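Local coordinates for protein activated BY transcription factor SSRB (Salmonella enterica, PDB 2WNW) that belongs to glycosyl hydrolase family 30, joining a TIM-barrel domain to a beta-sandwich domain, at residues Ser117-His122 against Leu179-His184; Cys374-Pro379 against Thr439-Gln444. All coordinates share one frame; numbering follows the deposited sequence.

Contact 1 of 2, residues Ser117-His122 against Leu179-His184; sequences SRDEAH and LEYRRH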
loop_
_atom_site.group_PDB
_atom_site.type_symbol
_atom_site.label_atom_id
_atom_site.label_comp_id
_atom_site.label_asym_id
_atom_site.label_seq_id
_atom_site.Cartn_x
_atom_site.Cartn_y
_atom_site.Cartn_z
ATOM N N SER A 117 29.820 -6.114 -35.332
ATOM C CA SER A 117 30.968 -6.899 -34.884
ATOM C C SER A 117 31.247 -6.734 -33.392
ATOM O O SER A 117 31.586 -7.698 -32.704
ATOM C CB SER A 117 32.214 -6.525 -35.695
ATOM O OG SER A 117 32.549 -5.159 -35.524
ATOM N N ARG A 118 31.093 -5.516 -32.890
ATOM C CA ARG A 118 31.339 -5.249 -31.484
ATOM C C ARG A 118 30.383 -6.029 -30.580
ATOM O O ARG A 118 30.806 -6.626 -29.586
ATOM C CB ARG A 118 31.229 -3.753 -31.216
ATOM C CG ARG A 118 31.641 -3.362 -29.824
ATOM C CD ARG A 118 32.244 -1.975 -29.814
ATOM N NE ARG A 118 32.466 -1.501 -28.453
ATOM C CZ ARG A 118 33.104 -0.377 -28.153
ATOM N NH1 ARG A 118 33.592 0.389 -29.122
ATOM N NH2 ARG A 118 33.234 -0.007 -26.886
ATOM N N ASP A 119 29.095 -6.029 -30.917
ATOM C CA ASP A 119 28.125 -6.773 -30.124
ATOM C C ASP A 119 28.387 -8.271 -30.261
ATOM O O ASP A 119 28.170 -9.037 -29.321
ATOM C CB ASP A 119 26.691 -6.477 -30.578
ATOM C CG ASP A 119 26.192 -5.117 -30.116
ATOM O OD1 ASP A 119 24.959 -4.937 -30.043
ATOM O OD2 ASP A 119 27.023 -4.228 -29.832
ATOM N N GLU A 120 28.857 -8.688 -31.435
ATOM C CA GLU A 120 29.128 -10.101 -31.683
ATOM C C GLU A 120 30.256 -10.641 -30.813
ATOM O O GLU A 120 30.274 -11.819 -30.460
ATOM C CB GLU A 120 29.457 -10.325 -33.166
ATOM C CG GLU A 120 28.364 -9.824 -34.099
ATOM C CD GLU A 120 28.624 -10.136 -35.562
ATOM O OE1 GLU A 120 29.788 -10.034 -35.999
ATOM O OE2 GLU A 120 27.655 -10.465 -36.276
ATOM N N ALA A 121 31.192 -9.777 -30.451
ATOM C CA ALA A 121 32.314 -10.208 -29.633
ATOM C C ALA A 121 32.096 -10.008 -28.136
ATOM O O ALA A 121 32.558 -10.810 -27.325
ATOM C CB ALA A 121 33.575 -9.479 -30.072
ATOM N N HIS A 122 31.377 -8.950 -27.773
ATOM C CA HIS A 122 31.165 -8.625 -26.365
ATOM C C HIS A 122 29.832 -9.000 -25.721
ATOM O O HIS A 122 29.783 -9.281 -24.523
ATOM C CB HIS A 122 31.405 -7.129 -26.165
ATOM C CG HIS A 122 32.791 -6.690 -26.518
ATOM N ND1 HIS A 122 33.128 -5.367 -26.702
ATOM C CD2 HIS A 122 33.930 -7.398 -26.707
ATOM C CE1 HIS A 122 34.416 -5.277 -26.989
ATOM N NE2 HIS A 122 34.925 -6.497 -26.998
ATOM N N LEU A 179 17.092 -8.150 -36.611
ATOM C CA LEU A 179 17.414 -9.169 -37.612
ATOM C C LEU A 179 18.795 -9.757 -37.337
ATOM O O LEU A 179 19.002 -10.967 -37.444
ATOM C CB LEU A 179 17.377 -8.564 -39.016
ATOM C CG LEU A 179 16.006 -8.057 -39.461
ATOM C CD1 LEU A 179 16.121 -7.380 -40.811
ATOM C CD2 LEU A 179 15.029 -9.224 -39.519
ATOM N N GLU A 180 19.735 -8.886 -36.986
ATOM C CA GLU A 180 21.103 -9.295 -36.671
ATOM C C GLU A 180 21.104 -10.310 -35.527
ATOM O O GLU A 180 21.715 -11.376 -35.626
ATOM C CB GLU A 180 21.927 -8.061 -36.290
ATOM C CG GLU A 180 23.196 -8.324 -35.484
ATOM C CD GLU A 180 24.197 -9.213 -36.199
ATOM O OE1 GLU A 180 24.166 -9.286 -37.446
ATOM O OE2 GLU A 180 25.032 -9.831 -35.502
ATOM N N TYR A 181 20.412 -9.982 -34.441
ATOM C CA TYR A 181 20.350 -10.888 -33.305
ATOM C C TYR A 181 19.613 -12.187 -33.630
ATOM O O TYR A 181 20.003 -13.256 -33.162
ATOM C CB TYR A 181 19.712 -10.186 -32.098
ATOM C CG TYR A 181 20.708 -9.368 -31.294
ATOM C CD1 TYR A 181 20.849 -9.559 -29.920
ATOM C CD2 TYR A 181 21.542 -8.438 -31.915
ATOM C CE1 TYR A 181 21.803 -8.847 -29.184
ATOM C CE2 TYR A 181 22.496 -7.724 -31.192
ATOM C CZ TYR A 181 22.622 -7.933 -29.829
ATOM O OH TYR A 181 23.571 -7.235 -29.115
ATOM N N ARG A 182 18.563 -12.111 -34.442
ATOM C CA ARG A 182 17.823 -13.317 -34.796
ATOM C C ARG A 182 18.720 -14.275 -35.584
ATOM O O ARG A 182 18.602 -15.496 -35.458
ATOM C CB ARG A 182 16.571 -12.967 -35.612
ATOM C CG ARG A 182 15.640 -14.156 -35.815
ATOM C CD ARG A 182 14.225 -13.726 -36.188
ATOM N NE ARG A 182 14.150 -13.084 -37.496
ATOM C CZ ARG A 182 13.022 -12.631 -38.036
ATOM N NH1 ARG A 182 11.877 -12.752 -37.376
ATOM N NH2 ARG A 182 13.035 -12.064 -39.233
ATOM N N ARG A 183 19.619 -13.719 -36.390
ATOM C CA ARG A 183 20.546 -14.531 -37.175
ATOM C C ARG A 183 21.482 -15.322 -36.268
ATOM O O ARG A 183 21.970 -16.387 -36.645
ATOM C CB ARG A 183 21.388 -13.648 -38.094
ATOM C CG ARG A 183 20.750 -13.306 -39.428
ATOM C CD ARG A 183 21.633 -12.319 -40.162
ATOM N NE ARG A 183 23.034 -12.728 -40.096
ATOM C CZ ARG A 183 24.053 -11.882 -39.986
ATOM N NH1 ARG A 183 23.826 -10.574 -39.929
ATOM N NH2 ARG A 183 25.297 -12.340 -39.917
ATOM N N HIS A 184 21.735 -14.792 -35.074
ATOM C CA HIS A 184 22.612 -15.447 -34.111
ATOM C C HIS A 184 21.817 -16.250 -33.086
ATOM O O HIS A 184 22.318 -16.578 -32.008
ATOM C CB HIS A 184 23.488 -14.403 -33.412
ATOM C CG HIS A 184 24.486 -13.753 -34.321
ATOM N ND1 HIS A 184 25.796 -14.173 -34.411
ATOM C CD2 HIS A 184 24.356 -12.741 -35.211
ATOM C CE1 HIS A 184 26.429 -13.447 -35.316
ATOM N NE2 HIS A 184 25.577 -12.572 -35.817
#
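Tyr181 reaches from helix 167-183 to the short helix 117-122 and presents the edge of its ring, through the hydroxyl, to Asp119. The hydroxyl donates to the carboxylate, with Tyr181 OH 2.8 Å from Asp119 OD1. The carboxylate stands almost perpendicular to the ring, the two planes lying 86° apart. Asp119 OD1 lies in the plane of the ring and is met on its anti side, but the donor sits 34° out of the carboxylate plane. The same oxygen is also hydrogen-bonded to Tyr102 OH, so two tyrosines grip one buried acceptor and should restrict rotation of the carboxylate.

The second cluster is built from Glu120, Glu180 and His184. Glu120 extends beyond CG and crosses the other two side chains at about a right angle. Glu180 instead bends at chi2 (60°), which brings Glu180 OE2 to 2.8 Å from Glu120 OE2, their carboxylate planes neither coplanar nor perpendicular. Two acceptors this close would be costly if both were fully ionised; a raised pKa of one of them is consistent with the geometry. Positive charge is at hand in Arg183, whose NH1 forms a salt bridge of 2.8 Å to Glu180 OE1. The His184 ring comes in obliquely, with His184 NE2 3.0 Å from Glu120 OE2.

Ile124 of helix 124-133 packs against Glu180 and His184, Ile127 against Tyr181. The backbones stay well apart, the nearest pair being Glu120 CA and His184 CA at 8.8 Å, so side chains alone bridge the segments. Such polar bridging joins helical elements of a TIM-barrel domain: in chain order helix 117-122 falls between barrel strands 85-90 and 138-143, helix 167-183 between 138-143 and 190-192.

Contact 2 of 2, residues Cys374-Pro379 against Thr439-Gln444; sequences CRYVRP and TLLWRQ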
loop_
_atom_site.group_PDB
_atom_site.type_symbol
_atom_site.label_atom_id
_atom_site.label_comp_id
_atom_site.label_asym_id
_atom_site.label_seq_id
_atom_site.Cartn_x
_atom_site.Cartn_y
_atom_site.Cartn_z
ATOM N N CYS A 374 12.965 -15.014 -7.600
ATOM C CA CYS A 374 13.244 -15.704 -8.858
ATOM C C CYS A 374 13.443 -17.213 -8.850
ATOM O O CYS A 374 13.149 -17.873 -9.844
ATOM C CB CYS A 374 14.432 -15.039 -9.563
ATOM S SG CYS A 374 16.044 -15.378 -8.845
ATOM N N ARG A 375 13.932 -17.765 -7.747
ATOM C CA ARG A 375 14.151 -19.206 -7.682
ATOM C C ARG A 375 12.853 -19.992 -7.534
ATOM O O ARG A 375 12.808 -21.190 -7.830
ATOM C CB ARG A 375 15.076 -19.550 -6.505
ATOM C CG ARG A 375 16.455 -18.910 -6.587
ATOM C CD ARG A 375 17.224 -19.063 -5.280
ATOM N NE ARG A 375 17.782 -20.402 -5.107
ATOM C CZ ARG A 375 18.883 -20.839 -5.712
ATOM N NH1 ARG A 375 19.558 -20.048 -6.539
ATOM N NH2 ARG A 375 19.322 -22.070 -5.480
ATOM N N TYR A 376 11.789 -19.319 -7.110
ATOM C CA TYR A 376 10.523 -20.005 -6.866
ATOM C C TYR A 376 9.292 -19.549 -7.636
ATOM O O TYR A 376 8.342 -20.319 -7.779
ATOM C CB TYR A 376 10.229 -19.945 -5.364
ATOM C CG TYR A 376 11.464 -20.217 -4.539
ATOM C CD1 TYR A 376 12.015 -21.497 -4.471
ATOM C CD2 TYR A 376 12.141 -19.175 -3.908
ATOM C CE1 TYR A 376 13.213 -21.729 -3.802
ATOM C CE2 TYR A 376 13.337 -19.395 -3.241
ATOM C CZ TYR A 376 13.871 -20.671 -3.195
ATOM O OH TYR A 376 15.084 -20.876 -2.582
ATOM N N VAL A 377 9.291 -18.310 -8.118
ATOM C CA VAL A 377 8.145 -17.791 -8.862
ATOM C C VAL A 377 8.398 -17.942 -10.360
ATOM O O VAL A 377 9.438 -17.521 -10.869
ATOM C CB VAL A 377 7.893 -16.302 -8.510
ATOM C CG1 VAL A 377 6.644 -15.801 -9.214
ATOM C CG2 VAL A 377 7.747 -16.147 -6.996
ATOM N N ARG A 378 7.442 -18.543 -11.063
ATOM C CA ARG A 378 7.582 -18.785 -12.498
ATOM C C ARG A 378 6.784 -17.830 -13.375
ATOM O O ARG A 378 5.796 -17.240 -12.937
ATOM C CB ARG A 378 7.147 -20.217 -12.827
ATOM C CG ARG A 378 7.864 -21.306 -12.042
ATOM C CD ARG A 378 6.848 -22.342 -11.586
ATOM N NE ARG A 378 7.450 -23.518 -10.965
ATOM C CZ ARG A 378 6.769 -24.404 -10.242
ATOM N NH1 ARG A 378 5.467 -24.244 -10.045
ATOM N NH2 ARG A 378 7.385 -25.462 -9.728
ATOM N N PRO A 379 7.206 -17.671 -14.642
ATOM C CA PRO A 379 6.502 -16.783 -15.571
ATOM C C PRO A 379 5.044 -17.220 -15.655
ATOM O O PRO A 379 4.758 -18.417 -15.656
ATOM C CB PRO A 379 7.243 -17.009 -16.885
ATOM C CG PRO A 379 8.636 -17.297 -16.436
ATOM C CD PRO A 379 8.406 -18.245 -15.277
ATOM N N THR A 439 10.912 -17.399 2.271
ATOM C CA THR A 439 10.002 -17.705 1.185
ATOM C C THR A 439 9.351 -19.032 1.562
ATOM O O THR A 439 10.041 -20.023 1.814
ATOM C CB THR A 439 10.737 -17.848 -0.158
ATOM O OG1 THR A 439 11.440 -16.631 -0.449
ATOM C CG2 THR A 439 9.739 -18.119 -1.278
ATOM N N LEU A 440 8.025 -19.025 1.637
ATOM C CA LEU A 440 7.254 -20.212 1.991
ATOM C C LEU A 440 6.563 -20.751 0.747
ATOM O O LEU A 440 5.899 -20.007 0.026
ATOM C CB LEU A 440 6.204 -19.854 3.051
ATOM C CG LEU A 440 5.231 -20.942 3.517
ATOM C CD1 LEU A 440 5.984 -22.038 4.260
ATOM C CD2 LEU A 440 4.176 -20.313 4.422
ATOM N N LEU A 441 6.723 -22.047 0.501
ATOM C CA LEU A 441 6.126 -22.692 -0.661
ATOM C C LEU A 441 5.190 -23.805 -0.204
ATOM O O LEU A 441 5.550 -24.596 0.667
ATOM C CB LEU A 441 7.219 -23.304 -1.537
ATOM C CG LEU A 441 8.449 -22.456 -1.858
ATOM C CD1 LEU A 441 9.477 -23.319 -2.576
ATOM C CD2 LEU A 441 8.051 -21.267 -2.710
ATOM N N TRP A 442 3.998 -23.868 -0.789
ATOM C CA TRP A 442 3.048 -24.910 -0.428
ATOM C C TRP A 442 1.937 -25.055 -1.457
ATOM O O TRP A 442 1.783 -24.216 -2.349
ATOM C CB TRP A 442 2.458 -24.635 0.963
ATOM C CG TRP A 442 1.374 -23.594 1.025
ATOM C CD1 TRP A 442 0.033 -23.820 1.123
ATOM C CD2 TRP A 442 1.544 -22.170 1.057
ATOM N NE1 TRP A 442 -0.646 -22.629 1.221
ATOM C CE2 TRP A 442 0.256 -21.599 1.183
ATOM C CE3 TRP A 442 2.660 -21.321 0.991
ATOM C CZ2 TRP A 442 0.050 -20.215 1.249
ATOM C CZ3 TRP A 442 2.456 -19.943 1.058
ATOM C CH2 TRP A 442 1.157 -19.405 1.185
ATOM N N ARG A 443 1.180 -26.140 -1.336
ATOM C CA ARG A 443 0.075 -26.419 -2.244
ATOM C C ARG A 443 -1.179 -26.722 -1.437
ATOM O O ARG A 443 -1.097 -27.246 -0.327
ATOM C CB ARG A 443 0.412 -27.616 -3.136
ATOM C CG ARG A 443 1.545 -27.369 -4.114
ATOM C CD ARG A 443 1.977 -28.659 -4.796
ATOM N NE ARG A 443 3.075 -28.437 -5.730
ATOM C CZ ARG A 443 2.948 -27.835 -6.907
ATOM N NH1 ARG A 443 1.763 -27.394 -7.307
ATOM N NH2 ARG A 443 4.011 -27.664 -7.679
ATOM N N GLN A 444 -2.337 -26.380 -1.988
ATOM C CA GLN A 444 -3.603 -26.639 -1.313
ATOM C C GLN A 444 -3.684 -28.145 -1.084
ATOM O O GLN A 444 -3.119 -28.917 -1.854
ATOM C CB GLN A 444 -4.768 -26.172 -2.191
ATOM C CG GLN A 444 -4.889 -26.926 -3.504
ATOM C CD GLN A 444 -5.763 -26.210 -4.518
ATOM O OE1 GLN A 444 -5.265 -25.635 -5.489
ATOM N NE2 GLN A 444 -7.072 -26.237 -4.296
#
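Apolar contact centres on Tyr376, whose side chain fits against Thr439 and Leu441 of strand 437-442. Both methyls of Leu441 take part: Leu441 CD1 lies 3.7 Å from Tyr376 CD1, and Leu441 CD2 lies 3.7 Å from Tyr376 CB, so the fork of the leucine straddles the root of the tyrosine and the two side chains run at about a right angle. On the other side of CG, Tyr376 CD2 is 3.7 Å from Thr439 CG2. Leu441 CD1 and Thr439 CG2 both approach the ring obliquely. Arg375 CB, 3.6 Å above the plane of the Tyr376 ring, lies over its centre, and Ile6 of strand 2-9 adds a further apolar neighbour.

Polar groups find their partners around this patch. Thr439 has its methyl anti to the backbone N (OG1 at chi1 -58°), which divides its branches: CG2 meets the tyrosine while OG1 is hydrogen-bonded to His372 ND1. Asn400 grips the loop backbone at two points, its ND2 donating to Tyr376 O and its OD1 accepting from Arg378 N. The strand pairs through its backbone with Ile6 and Arg4 of strand 2-9 and with Leu407 and Arg405 of strand 405-411.

Ionic contact is indirect. Arg378 NH1 and Arg443 NH2 come within 4.4 Å, the latter near the plane of the Arg378 guanidinium, yet Asp402 bridges the two and probably offsets their repulsion: its OD1 forms a salt bridge with Arg378 NH1 and its OD2 with Arg443 NH2.

The two segments thus share hydrophobic contact and a common anion, but no direct hydrogen bond. That chemistry is consistent with a junction between barrel and sandwich in which the tyrosine supplies apolar contact, while Asp402 and Asn400, both from the turn between sandwich strands 393-399 and 405-411, supply the polar hold on the loop.

In the fold
The two contacts are formed in series along the chain: contact 1 closes at His184, long before contact 2 opens at Cys374. Their centres lie 35 Å apart and their nearest atoms about 20 Å, so they do not touch. Contact 1, its centre about 22 Å from the centre of the chain, belongs wholly to the barrel domain and ties two of its helices. Contact 2, its centre about 19 Å from the centre of the chain, instead joins the loop after helix 365-374, which follows the last barrel strand, 327-330, to strand 437-442 of the sandwich. One contact therefore acts within a domain and the other between domains.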